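Local coordinates for alkylhydroperoxidase AhpD core: uncharacterized peroxidase-related protein (Ralstonia eutropha, PDB 2PRR) that is uncharacterised but, as a carboxymuconolactone decarboxylase family member with an AhpD-like core, probably acts as a peroxidase that reduces hydroperoxides, at residues 5-10 against 180-185; 57-62 against 167-172; 98-103 against 188-193; 114-119 against 127-132. All blocks are in the same frame, centred on the assembly; numbering follows the deposited sequence.

Interaction 1 of 4, residues 5-10 against 180-185; sequences PAHPIS and GMRPND
The imidazole of His-7 and the guanidinium of Arg-182 lie flat on each other, their centres 4.0 Å apart and their planes only 2° from parallel. NH1 of Arg-182 sits over the ring at 3.4 Å from CG of His-7, while NH2 lies above the CD2 side. An arginine suits this place because its long chain reaches the ring: CG is anti to the backbone N (chi1 -170°) and the chain stays extended as far as NE, its CD passing 3.5 Å from O of Pro-8.

The tight, more enclosed part is where the two backbones meet at Ile-9. Its carbonyl O accepts N of Arg-182 at 3.1 Å, in a bent bond (139° at the hydrogen), and also receives a CA-H...O contact from the selenomethionine Met-181, whose CA is 3.3 Å away. Gly-180 tolerates the positive phi with which the chain leaves helix 156-179. The stack is just as close but lies at the solvent side, where His-7 is exposed and a water bridges O of Pro-8 (2.6 Å) and NH1 of Arg-182. The same guanidinium forms a salt bridge with Asp-119 of the second subunit, so it also joins two chains.

The contact pairs the N-terminal segment with the link between helices 156-179 and 185-189. Ile-9 and Met-181 lean on helix 40-45, and Met-181 and Pro-183 on helix 88-102.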
loop_
_atom_site.group_PDB
_atom_site.type_symbol
_atom_site.label_atom_id
_atom_site.label_comp_id
_atom_site.label_asym_id
_atom_site.label_seq_id
_atom_site.Cartn_x
_atom_site.Cartn_y
_atom_site.Cartn_z
ATOM N N PRO D 5 -16.196 2.122 -37.911
ATOM C CA PRO D 5 -14.741 2.314 -37.996
ATOM C C PRO D 5 -14.069 1.704 -36.756
ATOM O O PRO D 5 -14.525 1.903 -35.611
ATOM C CB PRO D 5 -14.572 3.837 -38.045
ATOM C CG PRO D 5 -15.765 4.373 -37.345
ATOM C CD PRO D 5 -16.892 3.377 -37.547
ATOM N N ALA D 6 -13.003 0.956 -36.993
ATOM C CA ALA D 6 -12.311 0.259 -35.934
ATOM C C ALA D 6 -11.644 1.211 -34.944
ATOM O O ALA D 6 -11.222 2.302 -35.323
ATOM C CB ALA D 6 -11.279 -0.686 -36.545
ATOM N N HIS D 7 -11.573 0.789 -33.680
ATOM C CA HIS D 7 -10.887 1.550 -32.632
ATOM C C HIS D 7 -9.377 1.447 -32.857
ATOM O O HIS D 7 -8.903 0.445 -33.394
ATOM C CB HIS D 7 -11.162 0.954 -31.253
ATOM C CG HIS D 7 -12.561 1.131 -30.770
ATOM N ND1 HIS D 7 -12.934 2.177 -29.949
ATOM C CD2 HIS D 7 -13.671 0.382 -30.957
ATOM C CE1 HIS D 7 -14.220 2.071 -29.667
ATOM N NE2 HIS D 7 -14.690 0.992 -30.265
ATOM N N PRO D 8 -8.609 2.460 -32.423
ATOM C CA PRO D 8 -7.155 2.353 -32.566
ATOM C C PRO D 8 -6.611 1.194 -31.719
ATOM O O PRO D 8 -7.193 0.885 -30.673
ATOM C CB PRO D 8 -6.638 3.706 -32.071
ATOM C CG PRO D 8 -7.751 4.330 -31.337
ATOM C CD PRO D 8 -9.026 3.730 -31.809
ATOM N N ILE D 9 -5.558 0.520 -32.194
ATOM C CA ILE D 9 -4.971 -0.610 -31.455
ATOM C C ILE D 9 -3.699 -0.236 -30.681
ATOM O O ILE D 9 -3.210 -1.022 -29.876
ATOM C CB ILE D 9 -4.726 -1.824 -32.358
ATOM C CG1 ILE D 9 -3.685 -1.542 -33.447
ATOM C CG2 ILE D 9 -6.012 -2.232 -33.031
ATOM C CD1 ILE D 9 -3.382 -2.740 -34.365
ATOM N N SER D 10 -3.178 0.965 -30.916
ATOM C CA SER D 10 -1.966 1.448 -30.266
ATOM C C SER D 10 -2.009 2.954 -30.287
ATOM O O SER D 10 -2.717 3.511 -31.104
ATOM C CB SER D 10 -0.769 0.974 -31.074
ATOM O OG SER D 10 0.449 1.489 -30.579
ATOM N N GLY D 180 -1.135 1.327 -25.178
ATOM C CA GLY D 180 -2.572 1.215 -25.312
ATOM C C GLY D 180 -2.915 0.053 -26.201
ATOM O O GLY D 180 -3.849 0.128 -27.033
HETATM N N MSE D 181 -2.185 -1.040 -26.030
HETATM C CA MSE D 181 -2.380 -2.193 -26.897
HETATM C C MSE D 181 -3.798 -2.726 -26.682
HETATM O O MSE D 181 -4.216 -2.960 -25.543
HETATM C CB MSE D 181 -1.317 -3.236 -26.636
HETATM C CG MSE D 181 -1.207 -4.267 -27.781
HETATM SE SE MSE D 181 -0.196 -5.624 -27.135
HETATM C CE MSE D 181 1.398 -4.712 -27.202
ATOM N N ARG D 182 -4.544 -2.869 -27.782
ATOM C CA ARG D 182 -5.955 -3.245 -27.742
ATOM C C ARG D 182 -6.222 -4.705 -28.099
ATOM O O ARG D 182 -5.855 -5.165 -29.199
ATOM C CB ARG D 182 -6.766 -2.347 -28.685
ATOM C CG ARG D 182 -8.275 -2.513 -28.538
ATOM C CD ARG D 182 -9.089 -1.883 -29.679
ATOM N NE ARG D 182 -10.500 -2.276 -29.566
ATOM C CZ ARG D 182 -11.411 -1.647 -28.817
ATOM N NH1 ARG D 182 -11.126 -0.546 -28.142
ATOM N NH2 ARG D 182 -12.643 -2.118 -28.764
ATOM N N PRO D 183 -6.894 -5.427 -27.182
ATOM C CA PRO D 183 -7.227 -6.810 -27.463
ATOM C C PRO D 183 -8.239 -6.930 -28.607
ATOM O O PRO D 183 -9.182 -6.135 -28.710
ATOM C CB PRO D 183 -7.806 -7.330 -26.148
ATOM C CG PRO D 183 -8.098 -6.094 -25.292
ATOM C CD PRO D 183 -7.355 -4.967 -25.846
ATOM N N ASN D 184 -8.022 -7.922 -29.460
ATOM C CA ASN D 184 -8.894 -8.169 -30.589
ATOM C C ASN D 184 -10.265 -8.627 -30.115
ATOM O O ASN D 184 -10.396 -9.217 -29.048
ATOM C CB ASN D 184 -8.300 -9.237 -31.525
ATOM C CG ASN D 184 -6.885 -8.947 -31.920
ATOM O OD1 ASN D 184 -5.955 -9.037 -31.098
ATOM N ND2 ASN D 184 -6.687 -8.641 -33.187
ATOM N N ASP D 185 -11.283 -8.347 -30.924
ATOM C CA ASP D 185 -12.665 -8.682 -30.603
ATOM C C ASP D 185 -12.870 -10.170 -30.431
ATOM O O ASP D 185 -13.673 -10.602 -29.621
ATOM C CB ASP D 185 -13.612 -8.194 -31.720
ATOM C CG ASP D 185 -13.799 -6.673 -31.747
ATOM O OD1 ASP D 185 -13.195 -5.942 -30.926
ATOM O OD2 ASP D 185 -14.572 -6.216 -32.618
HETATM O O HOH W 1 -8.590 1.521 -28.561
#

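Interaction 2 of 4, residues 57-62 against 167-172; sequences AYHDAL and AFFGLS
Phe-168 pushes its ring against N, CA and CB of His-59 and CB of Tyr-58. N of His-59 lies over one face of the phenylalanine, offset toward the rim, and CB of His-59 is 3.7 Å from CE2 of Phe-168. CB of Tyr-58 approaches CE1 of Phe-168 obliquely, at 3.8 Å; the two rings are slid apart and barely overlap. CD1 of Leu-62, one turn on from Tyr-58, packs 3.7 Å from CB of Phe-168. A large flat apolar side chain is well suited to span the space between the axes of 57-62 and 167-172, 10.8 Å apart at closest, and with CG anti to the backbone N (chi1 172°) it points across it.

Phe-169 touches only the outer part of His-59: its CZ is 3.6 Å from CD2 at the imidazole edge, with the rings rim to rim. The imidazole itself is steadied by Asp-60, whose OD1 accepts ND1 of His-59 at 3.2 Å and in the ring plane. Asp-60 is in turn tied to Arg-27 by a salt bridge.

Segments 57-62 and 167-172 run roughly antiparallel, at 147°, on helices 49-63 and 156-179. Phe-55 adds a further ring beside Phe-168, His-94 of helix 88-102 meets Phe-169 edge-to-face, and the third subunit packs against Tyr-58 and Leu-62.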
loop_
_atom_site.group_PDB
_atom_site.type_symbol
_atom_site.label_atom_id
_atom_site.label_comp_id
_atom_site.label_asym_id
_atom_site.label_seq_id
_atom_site.Cartn_x
_atom_site.Cartn_y
_atom_site.Cartn_z
ATOM N N ALA D 57 10.887 -14.315 -29.755
ATOM C CA ALA D 57 11.849 -15.360 -29.471
ATOM C C ALA D 57 11.847 -15.708 -27.992
ATOM O O ALA D 57 11.969 -16.875 -27.624
ATOM C CB ALA D 57 13.225 -14.935 -29.917
ATOM N N TYR D 58 11.712 -14.697 -27.126
ATOM C CA TYR D 58 11.675 -14.953 -25.698
ATOM C C TYR D 58 10.358 -15.634 -25.396
ATOM O O TYR D 58 10.317 -16.595 -24.641
ATOM C CB TYR D 58 11.785 -13.656 -24.878
ATOM C CG TYR D 58 12.541 -13.821 -23.578
ATOM C CD1 TYR D 58 12.342 -14.922 -22.759
ATOM C CD2 TYR D 58 13.442 -12.857 -23.155
ATOM C CE1 TYR D 58 13.048 -15.074 -21.577
ATOM C CE2 TYR D 58 14.160 -13.008 -21.943
ATOM C CZ TYR D 58 13.941 -14.106 -21.157
ATOM O OH TYR D 58 14.622 -14.271 -19.952
ATOM N N HIS D 59 9.271 -15.131 -25.974
ATOM C CA HIS D 59 7.969 -15.735 -25.764
ATOM C C HIS D 59 7.965 -17.242 -26.117
ATOM O O HIS D 59 7.487 -18.093 -25.349
ATOM C CB HIS D 59 6.897 -15.006 -26.583
ATOM C CG HIS D 59 5.559 -15.681 -26.538
ATOM N ND1 HIS D 59 5.155 -16.601 -27.485
ATOM C CD2 HIS D 59 4.567 -15.628 -25.620
ATOM C CE1 HIS D 59 3.959 -17.059 -27.165
ATOM N NE2 HIS D 59 3.579 -16.481 -26.040
ATOM N N ASP D 60 8.499 -17.553 -27.292
ATOM C CA ASP D 60 8.570 -18.922 -27.769
ATOM C C ASP D 60 9.430 -19.786 -26.867
ATOM O O ASP D 60 9.097 -20.922 -26.601
ATOM C CB ASP D 60 9.076 -18.922 -29.203
ATOM C CG ASP D 60 8.028 -18.391 -30.200
ATOM O OD1 ASP D 60 6.969 -17.879 -29.769
ATOM O OD2 ASP D 60 8.250 -18.518 -31.425
ATOM N N ALA D 61 10.509 -19.235 -26.329
ATOM C CA ALA D 61 11.387 -20.009 -25.433
ATOM C C ALA D 61 10.737 -20.521 -24.130
ATOM O O ALA D 61 11.142 -21.537 -23.564
ATOM C CB ALA D 61 12.613 -19.189 -25.105
ATOM N N LEU D 62 9.727 -19.814 -23.659
ATOM C CA LEU D 62 9.055 -20.156 -22.429
ATOM C C LEU D 62 7.739 -20.882 -22.664
ATOM O O LEU D 62 7.386 -21.806 -21.922
ATOM C CB LEU D 62 8.772 -18.860 -21.667
ATOM C CG LEU D 62 9.986 -17.958 -21.446
ATOM C CD1 LEU D 62 9.590 -16.690 -20.736
ATOM C CD2 LEU D 62 11.036 -18.683 -20.640
ATOM N N ALA D 167 7.993 -13.182 -15.274
ATOM C CA ALA D 167 8.943 -12.139 -15.669
ATOM C C ALA D 167 8.724 -11.585 -17.061
ATOM O O ALA D 167 8.687 -10.382 -17.247
ATOM C CB ALA D 167 10.369 -12.625 -15.503
ATOM N N PHE D 168 8.555 -12.456 -18.038
ATOM C CA PHE D 168 8.372 -12.013 -19.390
ATOM C C PHE D 168 7.023 -11.333 -19.653
ATOM O O PHE D 168 6.958 -10.362 -20.403
ATOM C CB PHE D 168 8.564 -13.179 -20.359
ATOM C CG PHE D 168 8.203 -12.824 -21.754
ATOM C CD1 PHE D 168 9.049 -12.034 -22.510
ATOM C CD2 PHE D 168 6.989 -13.231 -22.295
ATOM C CE1 PHE D 168 8.713 -11.677 -23.803
ATOM C CE2 PHE D 168 6.651 -12.896 -23.602
ATOM C CZ PHE D 168 7.520 -12.122 -24.351
ATOM N N PHE D 169 5.945 -11.835 -19.102
ATOM C CA PHE D 169 4.676 -11.173 -19.233
ATOM C C PHE D 169 4.531 -9.886 -18.348
ATOM O O PHE D 169 3.693 -9.119 -18.550
ATOM C CB PHE D 169 3.530 -12.153 -19.081
ATOM C CG PHE D 169 3.395 -13.133 -20.267
ATOM C CD1 PHE D 169 2.650 -12.820 -21.363
ATOM C CD2 PHE D 169 4.038 -14.330 -20.261
ATOM C CE1 PHE D 169 2.550 -13.715 -22.453
ATOM C CE2 PHE D 169 3.896 -15.240 -21.400
ATOM C CZ PHE D 169 3.169 -14.881 -22.433
ATOM N N GLY D 170 5.414 -9.695 -17.428
ATOM C CA GLY D 170 5.496 -8.411 -16.686
ATOM C C GLY D 170 6.069 -7.397 -17.678
ATOM O O GLY D 170 5.709 -6.220 -17.649
ATOM N N LEU D 171 6.957 -7.855 -18.576
ATOM C CA LEU D 171 7.505 -7.004 -19.642
ATOM C C LEU D 171 6.374 -6.689 -20.632
ATOM O O LEU D 171 6.063 -5.525 -20.923
ATOM C CB LEU D 171 8.676 -7.724 -20.359
ATOM C CG LEU D 171 9.373 -7.126 -21.598
ATOM C CD1 LEU D 171 10.589 -7.958 -21.939
ATOM C CD2 LEU D 171 8.460 -7.047 -22.811
ATOM N N SER D 172 5.775 -7.758 -21.144
ATOM C CA SER D 172 4.658 -7.669 -22.065
ATOM C C SER D 172 3.533 -6.748 -21.544
ATOM O O SER D 172 3.028 -5.895 -22.265
ATOM C CB SER D 172 4.127 -9.067 -22.277
ATOM O OG SER D 172 3.098 -9.073 -23.223
#

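Interaction 3 of 4, residues 98-103 against 188-193; sequences LRIYEK and FLMGRV
The side chain of Arg-99 reaches out from its helix to grip the turn at Met-190 and Gly-191. Its CB rests 3.6 Å from O of Gly-191, a closeness made possible because that glycine presents no side chain to the helix. CG passes this carbonyl more distantly and CD closer again; the chain then bends (chi3 -63°), swinging the guanidinium onto the turn. NE, also beside CG of Arg-192, and NH2 both donate to O of Met-190, at 3.1 and 3.0 Å, a side-on two-nitrogen grip on one oxygen in the guanidinium plane that should fix the group's rotation. CZ and NH1 lie over the guanidinium of Arg-192, NH1 3.3 Å from its NH2; the two planar groups stack with centres 3.7 Å apart.

Asp-109 forms a salt bridge with NH1 of Arg-192 and a long, weak ion pair with NH1 of Arg-99. NE of Arg-192 donates to O of Phe-188 at 2.7 Å. At the more exposed edge, CD1 of Ile-100 packs on CG of the selenomethionine Met-190, 3.9 Å away.

The contact thus clamps the type II turn from Leu-189 to Arg-192, at the end of helix 185-189, onto the end of helix 88-102, with Ala-108 of helix 107-114 touching Arg-99 and the second subunit packing against Arg-192.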
loop_
_atom_site.group_PDB
_atom_site.type_symbol
_atom_site.label_atom_id
_atom_site.label_comp_id
_atom_site.label_asym_id
_atom_site.label_seq_id
_atom_site.Cartn_x
_atom_site.Cartn_y
_atom_site.Cartn_z
ATOM N N LEU D 98 -6.336 -19.562 -22.421
ATOM C CA LEU D 98 -6.488 -20.407 -21.234
ATOM C C LEU D 98 -7.771 -21.246 -21.301
ATOM O O LEU D 98 -7.757 -22.437 -20.980
ATOM C CB LEU D 98 -6.506 -19.532 -19.976
ATOM C CG LEU D 98 -6.905 -20.177 -18.658
ATOM C CD1 LEU D 98 -6.136 -21.414 -18.384
ATOM C CD2 LEU D 98 -6.738 -19.144 -17.539
ATOM N N ARG D 99 -8.878 -20.620 -21.699
ATOM C CA ARG D 99 -10.164 -21.315 -21.835
ATOM C C ARG D 99 -10.104 -22.404 -22.886
ATOM O O ARG D 99 -10.620 -23.479 -22.686
ATOM C CB ARG D 99 -11.297 -20.347 -22.183
ATOM C CG ARG D 99 -11.716 -19.438 -21.006
ATOM C CD ARG D 99 -12.961 -18.687 -21.357
ATOM N NE ARG D 99 -12.789 -17.770 -22.483
ATOM C CZ ARG D 99 -12.437 -16.499 -22.351
ATOM N NH1 ARG D 99 -12.207 -15.974 -21.149
ATOM N NH2 ARG D 99 -12.311 -15.741 -23.418
ATOM N N ILE D 100 -9.474 -22.102 -24.000
ATOM C CA ILE D 100 -9.297 -23.062 -25.086
ATOM C C ILE D 100 -8.449 -24.259 -24.652
ATOM O O ILE D 100 -8.830 -25.401 -24.901
ATOM C CB ILE D 100 -8.587 -22.394 -26.283
ATOM C CG1 ILE D 100 -9.463 -21.321 -26.934
ATOM C CG2 ILE D 100 -8.179 -23.430 -27.340
ATOM C CD1 ILE D 100 -10.588 -21.860 -27.775
ATOM N N TYR D 101 -7.301 -24.002 -24.022
ATOM C CA TYR D 101 -6.397 -25.080 -23.599
ATOM C C TYR D 101 -6.967 -25.975 -22.515
ATOM O O TYR D 101 -6.815 -27.197 -22.575
ATOM C CB TYR D 101 -5.012 -24.564 -23.125
ATOM C CG TYR D 101 -4.083 -24.022 -24.211
ATOM C CD1 TYR D 101 -4.223 -24.387 -25.546
ATOM C CD2 TYR D 101 -2.992 -23.232 -23.880
ATOM C CE1 TYR D 101 -3.376 -23.905 -26.514
ATOM C CE2 TYR D 101 -2.133 -22.757 -24.855
ATOM C CZ TYR D 101 -2.340 -23.105 -26.170
ATOM O OH TYR D 101 -1.498 -22.659 -27.162
ATOM N N GLU D 102 -7.598 -25.374 -21.516
ATOM C CA GLU D 102 -8.163 -26.145 -20.425
ATOM C C GLU D 102 -9.521 -26.757 -20.726
ATOM O O GLU D 102 -9.936 -27.681 -20.033
ATOM C CB GLU D 102 -8.272 -25.263 -19.196
ATOM C CG GLU D 102 -6.943 -24.923 -18.590
ATOM C CD GLU D 102 -6.297 -26.090 -17.867
ATOM O OE1 GLU D 102 -7.017 -27.032 -17.462
ATOM O OE2 GLU D 102 -5.064 -26.038 -17.673
ATOM N N LYS D 103 -10.190 -26.253 -21.761
ATOM C CA LYS D 103 -11.550 -26.640 -22.118
ATOM C C LYS D 103 -12.467 -26.352 -20.908
ATOM O O LYS D 103 -13.242 -27.196 -20.498
ATOM C CB LYS D 103 -11.612 -28.104 -22.586
ATOM C CG LYS D 103 -10.733 -28.402 -23.807
ATOM C CD LYS D 103 -10.771 -29.888 -24.221
ATOM N N PHE D 188 -12.449 -11.955 -26.794
ATOM C CA PHE D 188 -13.498 -11.763 -25.772
ATOM C C PHE D 188 -14.509 -12.913 -25.734
ATOM O O PHE D 188 -14.944 -13.322 -24.674
ATOM C CB PHE D 188 -14.239 -10.432 -25.978
ATOM C CG PHE D 188 -13.452 -9.174 -25.596
ATOM C CD1 PHE D 188 -12.541 -8.619 -26.453
ATOM C CD2 PHE D 188 -13.731 -8.491 -24.419
ATOM C CE1 PHE D 188 -11.859 -7.440 -26.136
ATOM C CE2 PHE D 188 -13.053 -7.300 -24.075
ATOM C CZ PHE D 188 -12.125 -6.775 -24.919
ATOM N N LEU D 189 -14.843 -13.458 -26.895
ATOM C CA LEU D 189 -15.832 -14.534 -27.009
ATOM C C LEU D 189 -15.252 -15.960 -27.161
ATOM O O LEU D 189 -15.930 -16.946 -26.882
ATOM C CB LEU D 189 -16.743 -14.198 -28.201
ATOM C CG LEU D 189 -17.960 -15.062 -28.515
ATOM C CD1 LEU D 189 -18.826 -15.390 -27.286
ATOM C CD2 LEU D 189 -18.783 -14.327 -29.570
HETATM N N MSE D 190 -14.008 -16.048 -27.605
HETATM C CA MSE D 190 -13.312 -17.313 -27.843
HETATM C C MSE D 190 -13.123 -18.190 -26.606
HETATM O O MSE D 190 -12.612 -17.730 -25.587
HETATM C CB MSE D 190 -11.953 -16.972 -28.437
HETATM C CG MSE D 190 -11.022 -18.107 -28.727
HETATM SE SE MSE D 190 -9.390 -17.338 -29.417
HETATM C CE MSE D 190 -10.071 -16.432 -30.977
ATOM N N GLY D 191 -13.520 -19.461 -26.711
ATOM C CA GLY D 191 -13.417 -20.414 -25.594
ATOM C C GLY D 191 -14.538 -20.404 -24.547
ATOM O O GLY D 191 -14.509 -21.189 -23.592
ATOM N N ARG D 192 -15.528 -19.533 -24.717
ATOM C CA ARG D 192 -16.641 -19.434 -23.782
ATOM C C ARG D 192 -17.756 -20.462 -24.058
ATOM O O ARG D 192 -18.569 -20.751 -23.182
ATOM C CB ARG D 192 -17.192 -18.012 -23.778
ATOM C CG ARG D 192 -16.157 -16.979 -23.419
ATOM C CD ARG D 192 -16.809 -15.645 -23.115
ATOM N NE ARG D 192 -15.885 -14.683 -22.511
ATOM C CZ ARG D 192 -15.461 -14.725 -21.245
ATOM N NH1 ARG D 192 -15.867 -15.687 -20.421
ATOM N NH2 ARG D 192 -14.624 -13.790 -20.801
ATOM N N VAL D 193 -17.783 -21.013 -25.267
ATOM C CA VAL D 193 -18.767 -22.010 -25.650
ATOM C C VAL D 193 -18.001 -23.306 -25.898
ATOM O O VAL D 193 -17.256 -23.380 -26.867
ATOM C CB VAL D 193 -19.484 -21.579 -26.927
ATOM C CG1 VAL D 193 -20.516 -22.637 -27.339
ATOM C CG2 VAL D 193 -20.118 -20.183 -26.729
#

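Interaction 4 of 4, residues 114-119 against 127-132; sequences NYLKAD and MLDFAL
Tyr-115 lays its ring against the helix of Leu-128 and Asp-129 and ends in a short hydrogen bond. Its hydroxyl donates to OD1 of Asp-129 at 2.6 Å, using the lone pair turned away from the other carboxylate oxygen. The acceptor lies near the ring plane at its edge, while the carboxylate plane is turned 61° from the ring. Tyrosine suits the position because it combines a broad apolar face with a polar tip, and aspartate because its carboxylate can accept that hydrogen bond at the helix surface.

Leu-128 provides the apolar half. Its CB lies over the ring face, 4.0 Å from the centroid, in a CH-pi contact, and its CD1 packs alongside, 3.6 Å from CD2 of Tyr-115. Leu-132, one turn further on, adds CD2 at 4.0 Å from CE1 of Tyr-115. The tyrosine CG stands between the backbone N and the carbonyl carbon (chi1 80°), a rotation that carries the ring out from the 3-10 turn to the helix.

Arg-125, earlier on the same helix, also touches the tyrosine, while Leu-116 meets His-139 of the fourth subunit. The whole is a helix-loop-helix connection between helices 107-114 and 122-137: a short 3-10 turn is fastened to the following helix by one aromatic side chain, within the all-helical fold of this AhpD-like protein.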
loop_
_atom_site.group_PDB
_atom_site.type_symbol
_atom_site.label_atom_id
_atom_site.label_comp_id
_atom_site.label_asym_id
_atom_site.label_seq_id
_atom_site.Cartn_x
_atom_site.Cartn_y
_atom_site.Cartn_z
ATOM N N ASN D 114 -10.166 -13.304 -9.042
ATOM C CA ASN D 114 -9.599 -13.726 -7.766
ATOM C C ASN D 114 -9.285 -15.211 -7.782
ATOM O O ASN D 114 -10.082 -15.989 -7.275
ATOM C CB ASN D 114 -10.566 -13.387 -6.610
ATOM C CG ASN D 114 -10.114 -13.941 -5.284
ATOM O OD1 ASN D 114 -8.912 -14.141 -5.051
ATOM N ND2 ASN D 114 -11.076 -14.174 -4.380
ATOM N N TYR D 115 -8.117 -15.572 -8.345
ATOM C CA TYR D 115 -7.631 -16.974 -8.504
ATOM C C TYR D 115 -7.768 -17.826 -7.246
ATOM O O TYR D 115 -7.786 -19.046 -7.343
ATOM C CB TYR D 115 -6.147 -17.023 -8.980
ATOM C CG TYR D 115 -5.086 -16.808 -7.874
ATOM C CD1 TYR D 115 -4.632 -15.534 -7.541
ATOM C CD2 TYR D 115 -4.542 -17.892 -7.168
ATOM C CE1 TYR D 115 -3.676 -15.352 -6.536
ATOM C CE2 TYR D 115 -3.592 -17.711 -6.156
ATOM C CZ TYR D 115 -3.175 -16.441 -5.840
ATOM O OH TYR D 115 -2.238 -16.251 -4.836
ATOM N N LEU D 116 -7.823 -17.187 -6.064
ATOM C CA LEU D 116 -8.020 -17.904 -4.811
ATOM C C LEU D 116 -9.327 -18.704 -4.772
ATOM O O LEU D 116 -9.420 -19.693 -4.056
ATOM C CB LEU D 116 -8.008 -16.932 -3.631
ATOM C CG LEU D 116 -6.723 -16.133 -3.372
ATOM C CD1 LEU D 116 -6.892 -15.210 -2.191
ATOM C CD2 LEU D 116 -5.563 -17.086 -3.114
ATOM N N LYS D 117 -10.320 -18.276 -5.540
ATOM C CA LYS D 117 -11.607 -18.940 -5.645
ATOM C C LYS D 117 -11.826 -19.567 -7.026
ATOM O O LYS D 117 -12.952 -19.901 -7.406
ATOM C CB LYS D 117 -12.707 -17.917 -5.365
ATOM C CG LYS D 117 -12.802 -17.467 -3.902
ATOM C CD LYS D 117 -13.199 -18.623 -2.980
ATOM C CE LYS D 117 -14.556 -19.250 -3.355
ATOM N NZ LYS D 117 -14.846 -20.458 -2.569
ATOM N N ALA D 118 -10.763 -19.732 -7.791
ATOM C CA ALA D 118 -10.899 -20.337 -9.099
ATOM C C ALA D 118 -11.092 -21.820 -8.926
ATOM O O ALA D 118 -10.634 -22.396 -7.941
ATOM C CB ALA D 118 -9.693 -20.074 -9.918
ATOM N N ASP D 119 -11.746 -22.448 -9.900
ATOM C CA ASP D 119 -12.013 -23.887 -9.857
ATOM C C ASP D 119 -10.768 -24.674 -10.265
ATOM O O ASP D 119 -10.754 -25.310 -11.338
ATOM C CB ASP D 119 -13.139 -24.257 -10.842
ATOM C CG ASP D 119 -14.479 -23.629 -10.506
ATOM O OD1 ASP D 119 -14.677 -23.117 -9.366
ATOM O OD2 ASP D 119 -15.336 -23.669 -11.423
HETATM N N MSE D 127 1.001 -22.758 -7.340
HETATM C CA MSE D 127 1.763 -22.296 -8.463
HETATM C C MSE D 127 1.492 -20.829 -8.661
HETATM O O MSE D 127 2.385 -20.084 -8.999
HETATM C CB MSE D 127 1.319 -23.067 -9.734
HETATM C CG MSE D 127 1.985 -22.679 -11.004
HETATM SE SE MSE D 127 1.102 -23.508 -12.560
HETATM C CE MSE D 127 -0.414 -22.539 -12.664
ATOM N N LEU D 128 0.249 -20.416 -8.513
ATOM C CA LEU D 128 -0.076 -19.018 -8.733
ATOM C C LEU D 128 0.328 -18.186 -7.534
ATOM O O LEU D 128 0.623 -17.033 -7.717
ATOM C CB LEU D 128 -1.559 -18.810 -9.048
ATOM C CG LEU D 128 -2.161 -19.540 -10.250
ATOM C CD1 LEU D 128 -3.610 -19.122 -10.389
ATOM C CD2 LEU D 128 -1.362 -19.256 -11.520
ATOM N N ASP D 129 0.333 -18.759 -6.328
ATOM C CA ASP D 129 0.804 -18.006 -5.133
ATOM C C ASP D 129 2.247 -17.541 -5.386
ATOM O O ASP D 129 2.624 -16.420 -5.071
ATOM C CB ASP D 129 0.782 -18.843 -3.839
ATOM C CG ASP D 129 -0.621 -19.197 -3.338
ATOM O OD1 ASP D 129 -1.593 -18.458 -3.571
ATOM O OD2 ASP D 129 -0.759 -20.236 -2.661
ATOM N N PHE D 130 3.044 -18.432 -5.963
ATOM C CA PHE D 130 4.442 -18.173 -6.240
ATOM C C PHE D 130 4.562 -17.112 -7.322
ATOM O O PHE D 130 5.226 -16.095 -7.128
ATOM C CB PHE D 130 5.148 -19.483 -6.657
ATOM C CG PHE D 130 6.620 -19.309 -6.948
ATOM C CD1 PHE D 130 7.496 -18.943 -5.935
ATOM C CD2 PHE D 130 7.125 -19.522 -8.227
ATOM C CE1 PHE D 130 8.824 -18.773 -6.194
ATOM C CE2 PHE D 130 8.454 -19.364 -8.491
ATOM C CZ PHE D 130 9.313 -18.983 -7.469
ATOM N N ALA D 131 3.919 -17.375 -8.455
ATOM C CA ALA D 131 3.831 -16.411 -9.549
ATOM C C ALA D 131 3.506 -15.002 -9.051
ATOM O O ALA D 131 4.121 -14.036 -9.475
ATOM C CB ALA D 131 2.768 -16.841 -10.509
ATOM N N LEU D 132 2.514 -14.882 -8.178
ATOM C CA LEU D 132 2.138 -13.567 -7.655
ATOM C C LEU D 132 3.219 -12.926 -6.827
ATOM O O LEU D 132 3.373 -11.710 -6.900
ATOM C CB LEU D 132 0.800 -13.596 -6.909
ATOM C CG LEU D 132 -0.454 -13.272 -7.759
ATOM C CD1 LEU D 132 -0.371 -11.865 -8.324
ATOM C CD2 LEU D 132 -0.715 -14.245 -8.907
#

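Interaction 2 is the buried one, an aromatic and aliphatic meeting of helices 49-63 and 156-179 near the centre of the chain; interactions 1 and 4 lie at the surface, and interaction 3 is partly buried. Flat stacking of arginine appears in interactions 1 and 3, on a histidine in one and on a second arginine in the other, whereas interaction 4 uses a tyrosine-aspartate bond. Interactions 1 and 3 hold successive parts of the chain after helix 156-179 and touch through Pro-183 and Phe-188. Interactions 1, 3 and 4 all reach the second subunit, and interactions 1 and 4 meet across that subunit boundary.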